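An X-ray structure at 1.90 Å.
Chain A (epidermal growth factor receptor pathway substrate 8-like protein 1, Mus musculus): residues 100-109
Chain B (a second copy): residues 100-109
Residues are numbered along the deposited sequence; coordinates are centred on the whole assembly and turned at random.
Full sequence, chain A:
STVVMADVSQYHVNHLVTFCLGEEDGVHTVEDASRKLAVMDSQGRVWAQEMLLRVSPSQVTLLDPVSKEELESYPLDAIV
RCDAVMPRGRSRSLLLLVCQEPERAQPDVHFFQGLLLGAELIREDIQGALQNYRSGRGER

Chain A (100-109) QEPERAQPDV
Chain B, residues 100-109: QEPERAQPDV

What are the strongest polar interactions between the two stretches? Arg104(A) reaches across an exact two-fold axis to Asp108(B) and meets its carboxylate end-on, with two nitrogens facing two oxygens. Arg104(A) NH2 donates to Asp108(B) OD2 at 2.5 Å, and Arg104(A) NH1 donates to Asp108(B) OD1 at 3.1 Å; the N-H...O angles of 173° and 169° are nearly straight. The symmetric pair repeats this, with Arg104(B) NH2 to Asp108(A) OD2 at 2.5 Å and Arg104(B) NH1 to Asp108(A) OD1 at 3.1 Å. Both oxygens are therefore used in each salt bridge, and the carboxylate lies at the edge of the guanidinium, near its plane.

How can two arginines lie so close to each other? Their guanidinium groups stack flat, with centres 3.4 Å apart and planes only 4° from parallel. Arg104(A) NH1 and Arg104(B) NH1 are 3.3 Å apart, while Arg104(A) NE lies 3.4 Å from Arg104(B) NH2; these are pairs of donors, and no hydrogen bond joins them. Acidic groups compensate the like charges. Besides the aspartates, Glu101(B) OE2 forms a salt bridge with Arg104(A) NH2 at 3.4 Å, also near the guanidinium plane, and Glu101(A) OE2 does the same with Arg104(B) NH2 at 3.4 Å. Glu101(A) and Glu101(B) each also make a long salt bridge within their own chain, Arg104(A) NE to Glu101(A) OE2 and Arg104(B) NE to Glu101(B) OE2 both being 3.8 Å. Arg104(A) NE is 4.0 Å from Asp108(A) OD2, but that oxygen lies well out of the guanidinium plane, so the attraction is of charge alone.

What backbone and rotamers put these groups in place? Chain A is described; chain B repeats it by the two-fold, and the stretches run in roughly opposite directions overall. Gln100(A) (-127/97; t, p) precedes a type I beta turn from Glu101(A) to Arg104(A), with phi/psi of -53/-41 at Pro102(A) and -75/-18 at Glu103(A), closed by Arg104(A) N to Glu101(A) O at 3.1 Å. Glu101(A) (-73/140) and Arg104(A) (-92/148) are extended, Ala105(A) (-76/-23) bends the chain, and Gln106(A) (-134/157; m, t) and Pro107(A) (-78/167) lead on to a strand that includes Asp108(A) (-125/151) and Val109(A) (-102/127; t). Arg104(A) is m, t, t with chi4 at -97°; Glu101(A) is m, t with chi3 at 47°; Asp108(A) is m with chi2 at -47°. These three direct CA-to-CB toward the other stretch. Glu103(A) is m, p.

How far does the packing extend beyond these charges? Not at all within these stretches: Arg104, Asp108 and Glu101 of the two chains account for all of the 199 Å² buried, 71 Å² of it on each arginine. The backbones stay well apart, the register pairing Arg104(A) CA with Asp108(B) CA, and Asp108(A) CA with Arg104(B) CA, at 9.5 Å each. The long side chain of each arginine spans most of that gap and the short aspartate completes it.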

# COMPACT_ATOMS: atom_id res chain seq x y z
N GLN A 100 -4.12 5.09 7.11
CA GLN A 100 -3.93 6.22 6.11
C GLN A 100 -2.43 6.26 6.05
O GLN A 100 -1.75 6.72 7.02
CB GLN A 100 -4.48 7.57 6.67
CG GLN A 100 -4.11 8.85 5.72
CD GLN A 100 -4.57 8.54 4.28
OE1 GLN A 100 -3.77 8.19 3.40
NE2 GLN A 100 -5.82 8.65 4.05
N GLU A 101 -1.87 5.61 5.06
CA GLU A 101 -0.41 5.61 4.92
C GLU A 101 -0.04 7.07 4.40
O GLU A 101 -0.80 7.74 3.57
CB GLU A 101 0.02 4.60 3.91
CG GLU A 101 -0.22 3.20 4.38
CD GLU A 101 0.30 2.20 3.39
OE1 GLU A 101 1.45 2.38 2.93
OE2 GLU A 101 -0.42 1.22 3.06
N PRO A 102 1.07 7.63 4.93
CA PRO A 102 1.53 9.01 4.54
C PRO A 102 1.68 9.28 3.02
O PRO A 102 1.21 10.30 2.48
CB PRO A 102 2.91 9.14 5.24
CG PRO A 102 3.49 7.66 5.15
CD PRO A 102 2.17 6.86 5.59
N GLU A 103 2.21 8.32 2.36
CA GLU A 103 2.37 8.42 0.93
C GLU A 103 1.15 8.25 -0.00
O GLU A 103 1.18 8.54 -1.27
CB GLU A 103 3.34 7.37 0.54
CG GLU A 103 4.76 7.78 0.85
CD GLU A 103 5.01 8.08 2.29
OE1 GLU A 103 4.53 9.16 2.73
OE2 GLU A 103 5.67 7.27 2.99
N ARG A 104 0.09 7.67 0.55
CA ARG A 104 -1.09 7.39 -0.27
C ARG A 104 -2.09 8.49 -0.25
O ARG A 104 -2.34 9.09 0.76
CB ARG A 104 -1.78 6.02 0.20
CG ARG A 104 -0.76 4.86 -0.15
CD ARG A 104 -1.44 3.51 0.23
NE ARG A 104 -0.74 2.56 -0.51
CZ ARG A 104 -1.15 2.08 -1.68
NH1 ARG A 104 -2.26 2.42 -2.24
NH2 ARG A 104 -0.42 1.19 -2.23
N ALA A 105 -2.78 8.67 -1.34
CA ALA A 105 -3.78 9.76 -1.43
C ALA A 105 -5.09 9.40 -0.64
O ALA A 105 -5.80 10.31 -0.20
CB ALA A 105 -4.15 9.94 -2.83
N GLN A 106 -5.36 8.10 -0.41
CA GLN A 106 -6.61 7.69 0.23
C GLN A 106 -6.31 6.67 1.31
O GLN A 106 -5.28 5.97 1.24
CB GLN A 106 -7.48 7.03 -0.80
CG GLN A 106 -8.15 8.09 -1.80
CD GLN A 106 -8.94 7.44 -2.97
OE1 GLN A 106 -8.78 6.21 -3.32
NE2 GLN A 106 -9.79 8.31 -3.63
N PRO A 107 -7.22 6.54 2.29
CA PRO A 107 -6.99 5.53 3.36
C PRO A 107 -7.36 4.14 2.73
O PRO A 107 -8.00 4.04 1.67
CB PRO A 107 -8.07 5.81 4.39
CG PRO A 107 -8.94 6.95 3.78
CD PRO A 107 -8.33 7.48 2.58
N ASP A 108 -6.96 3.06 3.43
CA ASP A 108 -7.29 1.72 2.92
C ASP A 108 -8.04 0.99 4.08
O ASP A 108 -7.71 1.28 5.30
CB ASP A 108 -5.99 0.94 2.79
CG ASP A 108 -5.04 1.51 1.71
OD1 ASP A 108 -5.68 1.72 0.67
OD2 ASP A 108 -3.77 1.69 1.90
N VAL A 109 -8.91 0.08 3.65
CA VAL A 109 -9.57 -0.83 4.58
C VAL A 109 -8.85 -2.20 4.48
O VAL A 109 -8.74 -2.73 3.36
CB VAL A 109 -11.01 -0.99 4.19
CG1 VAL A 109 -11.62 -2.23 5.00
CG2 VAL A 109 -11.68 0.40 4.44
N GLN B 100 1.03 -3.95 -8.76
CA GLN B 100 -0.23 -4.69 -8.33
C GLN B 100 0.32 -5.48 -7.18
O GLN B 100 1.09 -6.48 -7.37
CB GLN B 100 -0.73 -5.65 -9.46
CG GLN B 100 -1.95 -6.62 -8.96
CD GLN B 100 -3.07 -5.74 -8.36
OE1 GLN B 100 -3.22 -5.61 -7.13
NE2 GLN B 100 -3.81 -5.11 -9.19
N GLU B 101 0.14 -4.97 -5.98
CA GLU B 101 0.62 -5.69 -4.80
C GLU B 101 -0.37 -6.92 -4.62
O GLU B 101 -1.64 -6.84 -4.88
CB GLU B 101 0.56 -4.82 -3.60
CG GLU B 101 1.55 -3.69 -3.67
CD GLU B 101 1.53 -2.88 -2.41
OE1 GLU B 101 1.56 -3.49 -1.32
OE2 GLU B 101 1.50 -1.61 -2.48
N PRO B 102 0.19 -8.10 -4.25
CA PRO B 102 -0.63 -9.34 -4.06
C PRO B 102 -1.85 -9.22 -3.11
O PRO B 102 -2.98 -9.65 -3.42
CB PRO B 102 0.39 -10.36 -3.48
CG PRO B 102 1.33 -9.43 -2.57
CD PRO B 102 1.54 -8.23 -3.61
N GLU B 103 -1.63 -8.53 -2.06
CA GLU B 103 -2.69 -8.30 -1.11
C GLU B 103 -3.81 -7.27 -1.42
O GLU B 103 -4.89 -7.18 -0.72
CB GLU B 103 -2.05 -7.85 0.15
CG GLU B 103 -1.45 -8.99 0.92
CD GLU B 103 -0.42 -9.77 0.16
OE1 GLU B 103 -0.84 -10.52 -0.76
OE2 GLU B 103 0.79 -9.65 0.47
N ARG B 104 -3.52 -6.41 -2.38
CA ARG B 104 -4.48 -5.34 -2.70
C ARG B 104 -5.44 -5.72 -3.77
O ARG B 104 -5.09 -6.36 -4.73
CB ARG B 104 -3.69 -4.01 -3.12
CG ARG B 104 -2.94 -3.50 -1.83
CD ARG B 104 -2.23 -2.16 -2.20
NE ARG B 104 -2.01 -1.55 -0.96
CZ ARG B 104 -2.80 -0.62 -0.43
NH1 ARG B 104 -3.86 -0.17 -1.03
NH2 ARG B 104 -2.47 -0.13 0.68
N ALA B 105 -6.63 -5.21 -3.69
CA ALA B 105 -7.67 -5.54 -4.68
C ALA B 105 -7.42 -4.80 -6.04
O ALA B 105 -7.85 -5.28 -7.10
CB ALA B 105 -8.97 -5.11 -4.17
N GLN B 106 -6.69 -3.67 -6.03
CA GLN B 106 -6.51 -2.87 -7.23
C GLN B 106 -5.04 -2.49 -7.37
O GLN B 106 -4.31 -2.44 -6.37
CB GLN B 106 -7.29 -1.60 -7.09
CG GLN B 106 -8.86 -1.83 -7.29
CD GLN B 106 -9.73 -0.58 -7.01
OE1 GLN B 106 -9.29 0.44 -6.33
NE2 GLN B 106 -11.02 -0.66 -7.49
N PRO B 107 -4.61 -2.19 -8.61
CA PRO B 107 -3.19 -1.79 -8.80
C PRO B 107 -3.09 -0.30 -8.31
O PRO B 107 -4.10 0.41 -8.14
CB PRO B 107 -3.00 -1.74 -10.30
CG PRO B 107 -4.40 -2.05 -10.91
CD PRO B 107 -5.33 -2.45 -9.88
N ASP B 108 -1.85 0.18 -8.13
CA ASP B 108 -1.67 1.58 -7.71
C ASP B 108 -0.72 2.23 -8.76
O ASP B 108 0.18 1.49 -9.32
CB ASP B 108 -0.83 1.57 -6.43
CG ASP B 108 -1.55 0.91 -5.23
OD1 ASP B 108 -2.71 1.36 -5.15
OD2 ASP B 108 -0.99 0.06 -4.44
N VAL B 109 -0.93 3.54 -8.90
CA VAL B 109 -0.03 4.36 -9.71
C VAL B 109 0.90 5.12 -8.73
O VAL B 109 0.38 5.80 -7.83
CB VAL B 109 -0.83 5.34 -10.51
CG1 VAL B 109 0.17 6.44 -11.11
CG2 VAL B 109 -1.63 4.50 -11.55